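Local coordinates for AT-rich DNA-binding protein (Thermus thermophilus, PDB 2DT5) that probably represses transcription in response to the cellular NADH/NAD(+) balance, as a dimeric Rex-family DNA-binding protein with a Rossmann domain that holds the dinucleotide, at residues 128-131 / 132-135; 146-150 / 151-155. The protein carries 1 engineered substitution. All blocks are in the same frame, centred on the assembly; numbering follows the deposited sequence.

Interaction 1: residues 128-131 / 132-135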
loop_
_atom_site.group_PDB
_atom_site.type_symbol
_atom_site.label_atom_id
_atom_site.label_comp_id
_atom_site.label_asym_id
_atom_site.label_seq_id
_atom_site.Cartn_x
_atom_site.Cartn_y
_atom_site.Cartn_z
ATOM N N GLU B 128 -8.067 -23.309 -12.899
ATOM C CA GLU B 128 -8.667 -24.547 -12.417
ATOM C C GLU B 128 -9.784 -24.225 -11.449
ATOM O O GLU B 128 -9.903 -23.089 -10.966
ATOM C CB GLU B 128 -7.620 -25.427 -11.736
ATOM C CG GLU B 128 -6.446 -25.755 -12.633
ATOM C CD GLU B 128 -5.425 -26.630 -11.945
ATOM O OE1 GLU B 128 -5.468 -27.862 -12.148
ATOM O OE2 GLU B 128 -4.591 -26.086 -11.191
ATOM N N HIS B 129 -10.610 -25.224 -11.164
ATOM C CA HIS B 129 -11.711 -25.011 -10.257
ATOM C C HIS B 129 -11.196 -24.967 -8.825
ATOM O O HIS B 129 -10.275 -25.705 -8.450
ATOM C CB HIS B 129 -12.769 -26.099 -10.422
ATOM C CG HIS B 129 -14.047 -25.788 -9.710
ATOM N ND1 HIS B 129 -14.173 -25.874 -8.340
ATOM C CD2 HIS B 129 -15.228 -25.309 -10.165
ATOM C CE1 HIS B 129 -15.374 -25.455 -7.986
ATOM N NE2 HIS B 129 -16.035 -25.106 -9.074
ATOM N N VAL B 130 -11.781 -24.083 -8.030
ATOM C CA VAL B 130 -11.348 -23.933 -6.657
ATOM C C VAL B 130 -11.418 -25.254 -5.876
ATOM O O VAL B 130 -10.771 -25.396 -4.838
ATOM C CB VAL B 130 -12.170 -22.848 -5.943
ATOM C CG1 VAL B 130 -13.565 -23.348 -5.668
ATOM C CG2 VAL B 130 -11.477 -22.440 -4.665
ATOM N N ASP B 131 -12.190 -26.220 -6.375
ATOM C CA ASP B 131 -12.290 -27.519 -5.703
ATOM C C ASP B 131 -10.960 -28.255 -5.724
ATOM O O ASP B 131 -10.733 -29.143 -4.903
ATOM C CB ASP B 131 -13.352 -28.417 -6.351
ATOM C CG ASP B 131 -14.758 -27.919 -6.119
ATOM O OD1 ASP B 131 -14.977 -27.197 -5.123
ATOM O OD2 ASP B 131 -15.651 -28.261 -6.922
ATOM N N LEU B 132 -10.082 -27.883 -6.656
ATOM C CA LEU B 132 -8.767 -28.515 -6.779
ATOM C C LEU B 132 -7.707 -28.075 -5.761
ATOM O O LEU B 132 -6.634 -28.675 -5.689
ATOM C CB LEU B 132 -8.223 -28.296 -8.190
ATOM C CG LEU B 132 -8.787 -29.258 -9.234
ATOM C CD1 LEU B 132 -8.456 -28.782 -10.635
ATOM C CD2 LEU B 132 -8.201 -30.632 -8.983
ATOM N N LEU B 133 -8.001 -27.040 -4.977
ATOM C CA LEU B 133 -7.054 -26.534 -3.972
ATOM C C LEU B 133 -6.422 -27.607 -3.083
ATOM O O LEU B 133 -5.198 -27.666 -2.929
ATOM C CB LEU B 133 -7.735 -25.514 -3.057
ATOM C CG LEU B 133 -7.972 -24.076 -3.529
ATOM C CD1 LEU B 133 -8.599 -23.313 -2.387
ATOM C CD2 LEU B 133 -6.653 -23.423 -3.948
ATOM N N PRO B 134 -7.251 -28.468 -2.478
ATOM C CA PRO B 134 -6.663 -29.495 -1.618
ATOM C C PRO B 134 -5.633 -30.387 -2.316
ATOM O O PRO B 134 -4.729 -30.915 -1.679
ATOM C CB PRO B 134 -7.893 -30.252 -1.100
ATOM C CG PRO B 134 -8.904 -30.066 -2.182
ATOM C CD PRO B 134 -8.710 -28.634 -2.593
ATOM N N GLN B 135 -5.742 -30.512 -3.629
ATOM C CA GLN B 135 -4.824 -31.344 -4.385
ATOM C C GLN B 135 -3.794 -30.519 -5.143
ATOM O O GLN B 135 -3.065 -31.055 -5.972
ATOM C CB GLN B 135 -5.612 -32.183 -5.377
ATOM C CG GLN B 135 -6.992 -32.548 -4.864
ATOM C CD GLN B 135 -7.931 -32.908 -5.981
ATOM O OE1 GLN B 135 -9.153 -32.867 -5.818
ATOM N NE2 GLN B 135 -7.370 -33.267 -7.132
#
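Leu132 and Glu128 meet where the chain turns from a strand into a 3-10 segment, a compact case of a strand running directly into a 3-10 turn. Methyl CD1 of Leu132 lies 3.6 Å from CB of Glu128 and 3.5 Å from its OE1, the two side chains crossing at about a right angle. Glu128 runs extended beyond CG (chi2 -180°), which carries its carboxylate alongside the methyl, where OE1 also makes a salt bridge to Arg136. On the other flank, Val130 CG2 rests 3.8 Å from Leu133 CD1, an apolar pair formed one turn of the 3-10 segment apart.

Two backbone bonds set this spacing. Leu132 N gives its hydrogen to His129 O at 2.8 Å, and Leu133 N does the same to Val130 O at 3.2 Å; these two i to i+3 bonds wind the 3-10 turn. The start of the turn is closed by a side chain: Asp131 N donates to ND1 of His129 at 2.8 Å, meeting the imidazole at its edge and in its plane. That bond makes ND1 the acceptor and helps hold the ring's rotation. Farther along, CD of Pro134 packs 3.1 Å from Asp131 O.

Beyond the turn, backbone bonds from Glu128 and Val130 to Asp112 tie the strand end to strand 105-112. Val130 also touches the bound NAD, while Leu133 packs on Phe111 of that strand and on Leu160 and Ala163 of helix 150-163.

Interaction 2: residues 146-150 / 151-155. With NAD (nicotinamide-adenine-dinucleotide), chain L.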
loop_
_atom_site.group_PDB
_atom_site.type_symbol
_atom_site.label_atom_id
_atom_site.label_comp_id
_atom_site.label_asym_id
_atom_site.label_seq_id
_atom_site.Cartn_x
_atom_site.Cartn_y
_atom_site.Cartn_z
ATOM N N LEU B 146 -6.078 -13.449 -2.560
ATOM C CA LEU B 146 -7.523 -13.551 -2.543
ATOM C C LEU B 146 -8.189 -12.365 -3.206
ATOM O O LEU B 146 -8.232 -11.283 -2.648
ATOM C CB LEU B 146 -8.037 -13.681 -1.105
ATOM C CG LEU B 146 -9.510 -14.117 -0.984
ATOM C CD1 LEU B 146 -9.748 -15.390 -1.818
ATOM C CD2 LEU B 146 -9.856 -14.364 0.479
ATOM N N THR B 147 -8.743 -12.599 -4.389
ATOM C CA THR B 147 -9.403 -11.557 -5.156
ATOM C C THR B 147 -10.828 -11.965 -5.569
ATOM O O THR B 147 -11.191 -11.877 -6.742
ATOM C CB THR B 147 -8.557 -11.222 -6.411
ATOM O OG1 THR B 147 -8.194 -12.443 -7.069
ATOM C CG2 THR B 147 -7.255 -10.506 -6.000
ATOM N N VAL B 148 -11.616 -12.451 -4.609
ATOM C CA VAL B 148 -13.008 -12.809 -4.875
ATOM C C VAL B 148 -13.841 -11.678 -4.284
ATOM O O VAL B 148 -13.338 -10.895 -3.473
ATOM C CB VAL B 148 -13.418 -14.155 -4.184
ATOM C CG1 VAL B 148 -12.518 -15.282 -4.654
ATOM C CG2 VAL B 148 -13.348 -14.022 -2.667
ATOM N N PRO B 149 -15.118 -11.554 -4.689
ATOM C CA PRO B 149 -15.950 -10.480 -4.129
ATOM C C PRO B 149 -16.013 -10.609 -2.597
ATOM O O PRO B 149 -15.785 -11.691 -2.051
ATOM C CB PRO B 149 -17.320 -10.729 -4.769
ATOM C CG PRO B 149 -16.988 -11.388 -6.057
ATOM C CD PRO B 149 -15.875 -12.345 -5.671
ATOM N N ARG B 150 -16.318 -9.508 -1.920
ATOM C CA ARG B 150 -16.418 -9.483 -0.459
ATOM C C ARG B 150 -17.276 -10.611 0.105
ATOM O O ARG B 150 -16.869 -11.350 1.017
ATOM C CB ARG B 150 -17.011 -8.147 -0.002
ATOM C CG ARG B 150 -17.261 -8.073 1.491
ATOM C CD ARG B 150 -17.534 -6.654 1.948
ATOM N NE ARG B 150 -17.346 -6.526 3.394
ATOM C CZ ARG B 150 -17.254 -5.367 4.043
ATOM N NH1 ARG B 150 -17.332 -4.218 3.380
ATOM N NH2 ARG B 150 -17.069 -5.356 5.359
ATOM N N GLU B 151 -18.473 -10.729 -0.450
ATOM C CA GLU B 151 -19.430 -11.725 -0.016
ATOM C C GLU B 151 -18.904 -13.153 -0.033
ATOM O O GLU B 151 -19.343 -13.979 0.752
ATOM C CB GLU B 151 -20.697 -11.626 -0.868
ATOM C CG GLU B 151 -21.527 -10.351 -0.650
ATOM C CD GLU B 151 -20.802 -9.058 -1.043
ATOM O OE1 GLU B 151 -20.208 -8.998 -2.149
ATOM O OE2 GLU B 151 -20.849 -8.093 -0.245
ATOM N N ALA B 152 -17.959 -13.451 -0.912
ATOM C CA ALA B 152 -17.442 -14.811 -0.980
ATOM C C ALA B 152 -16.097 -15.012 -0.304
ATOM O O ALA B 152 -15.616 -16.134 -0.214
ATOM C CB ALA B 152 -17.343 -15.254 -2.448
ATOM N N ALA B 153 -15.505 -13.933 0.192
ATOM C CA ALA B 153 -14.143 -13.966 0.795
ATOM C C ALA B 153 -13.866 -14.969 1.936
ATOM O O ALA B 153 -12.971 -15.803 1.819
ATOM C CB ALA B 153 -13.783 -12.565 1.269
ATOM N N GLN B 154 -14.644 -14.882 3.011
ATOM C CA GLN B 154 -14.438 -15.746 4.164
ATOM C C GLN B 154 -14.472 -17.224 3.808
ATOM O O GLN B 154 -13.613 -17.986 4.234
ATOM C CB GLN B 154 -15.486 -15.441 5.238
ATOM C CG GLN B 154 -15.340 -16.279 6.509
ATOM C CD GLN B 154 -13.997 -16.087 7.174
ATOM O OE1 GLN B 154 -13.651 -14.976 7.570
ATOM N NE2 GLN B 154 -13.098 -17.023 7.403
ATOM N N LYS B 155 -15.467 -17.635 3.036
ATOM C CA LYS B 155 -15.563 -19.040 2.676
ATOM C C LYS B 155 -14.420 -19.454 1.754
ATOM O O LYS B 155 -13.953 -20.602 1.797
ATOM C CB LYS B 155 -16.926 -19.343 2.033
ATOM C CG LYS B 155 -17.098 -20.819 1.688
ATOM C CD LYS B 155 -16.641 -21.713 2.855
ATOM C CE LYS B 155 -16.033 -23.028 2.360
ATOM N NZ LYS B 155 -15.358 -23.794 3.445
HETATM P PA NAD L . -14.925 -9.680 -10.311
HETATM O O1A NAD L . -14.486 -9.168 -11.646
HETATM O O2A NAD L . -16.387 -9.783 -10.004
HETATM O O5B NAD L . -14.220 -11.063 -10.156
HETATM C C5B NAD L . -14.397 -11.911 -8.993
HETATM C C4B NAD L . -14.074 -13.313 -9.445
HETATM O O4B NAD L . -14.235 -14.121 -8.232
HETATM C C3B NAD L . -15.076 -13.976 -10.468
HETATM O O3B NAD L . -14.331 -14.459 -11.629
HETATM C C2B NAD L . -15.749 -15.112 -9.701
HETATM O O2B NAD L . -16.166 -16.208 -10.423
HETATM C C1B NAD L . -14.666 -15.388 -8.662
HETATM N N9A NAD L . -15.150 -16.044 -7.477
HETATM C C8A NAD L . -16.282 -15.873 -6.668
HETATM N N7A NAD L . -16.321 -16.712 -5.648
HETATM C C5A NAD L . -15.222 -17.490 -5.725
HETATM C C6A NAD L . -14.705 -18.588 -4.896
HETATM N N6A NAD L . -15.331 -19.023 -3.825
HETATM N N1A NAD L . -13.496 -19.136 -5.335
HETATM C C2A NAD L . -12.803 -18.741 -6.424
HETATM N N3A NAD L . -13.257 -17.698 -7.245
HETATM C C4A NAD L . -14.471 -17.105 -6.861
HETATM O O3 NAD L . -14.271 -8.774 -9.163
HETATM P PN NAD L . -12.997 -7.727 -9.187
HETATM O O1N NAD L . -13.463 -6.410 -9.661
HETATM O O2N NAD L . -11.904 -8.430 -9.922
HETATM O O5D NAD L . -12.707 -7.606 -7.601
HETATM C C5D NAD L . -12.222 -8.759 -6.852
HETATM C C4D NAD L . -12.037 -8.377 -5.431
HETATM O O4D NAD L . -11.010 -7.278 -5.351
HETATM C C3D NAD L . -13.322 -7.758 -4.735
HETATM O O3D NAD L . -13.410 -8.207 -3.365
HETATM C C2D NAD L . -13.031 -6.269 -4.790
HETATM O O2D NAD L . -13.790 -5.499 -3.919
HETATM C C1D NAD L . -11.491 -6.265 -4.482
HETATM N N1N NAD L . -10.906 -4.922 -4.735
HETATM C C2N NAD L . -9.810 -4.580 -3.895
HETATM C C3N NAD L . -8.958 -3.608 -4.183
HETATM C C7N NAD L . -7.853 -3.276 -3.225
HETATM O O7N NAD L . -7.229 -2.207 -3.400
HETATM N N7N NAD L . -7.613 -4.109 -2.197
HETATM C C4N NAD L . -9.091 -2.798 -5.469
HETATM C C5N NAD L . -9.686 -3.691 -6.542
HETATM C C6N NAD L . -10.796 -4.468 -6.134
HETATM O O HOH W 1 -17.065 -13.144 2.961
#
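Val148 turns its two methyls to different partners: with CG1 anti to the carbonyl carbon (chi1 -58°), CG2 falls between the backbone N and the carbonyl carbon and faces Ala153. The reach is 3.6 Å from CG2 to Ala153 CA, while CG1 sits 3.5 Å from C4A of the NAD adenine. One valine thus joins the first turn of the helix to the cofactor. Leu146, its CG anti to the backbone N (chi1 -167°), extends CD2 to 3.7 Å from Ala153 O.

Backbone bonds wind the turn that these groups pack on. Ala152 N donates to Pro149 O, and Ala153 N to Arg150 O at 3.0 Å. A water also donates to Arg150 O and accepts from Gln154 N, so this early carbonyl is gripped twice.

On the cofactor side, NAD O3D donates to Val148 O at 2.7 Å, fixing a ribose hydroxyl to the loop. Pro149 CD lies 3.5 Å from O4B of the other ribose, and Ala152 CB is 3.7 Å from N7A of the adenine. With an alanine in place of Val148, the adenine would probably lose the CG1 contact and Ala153 the CG2 contact, opening a gap between base and helix start.

Thr147 OG1 is hydrogen-bonded to Gly87 O, linking this loop to the glycine-rich turn. A strand passing through a short loop into a helix, with the dinucleotide lying across the loop, is characteristic of the Rossmann fold.

Interactions 1 and 2 come in series along the chain, 128-135 closing before 146-155 opens, and both fall within the one nucleotide-binding domain. Their centres lie about 16 Å apart and their nearest atoms about 7 Å, so they do not touch directly. Strands 125-129 and 143-146, which lead into them, belong to the same mixed sheet, separated in it by strands 105-112 and 81-86. Helix 150-163 connects the two sites: its first turn belongs to interaction 2, and its later residues receive a side chain from interaction 1. Interaction 1 gives one residue, Val130, to the NAD pocket and interaction 2 gives several, an example of a ligand site assembled from the ends of strands consecutive in the chain but apart in the sheet.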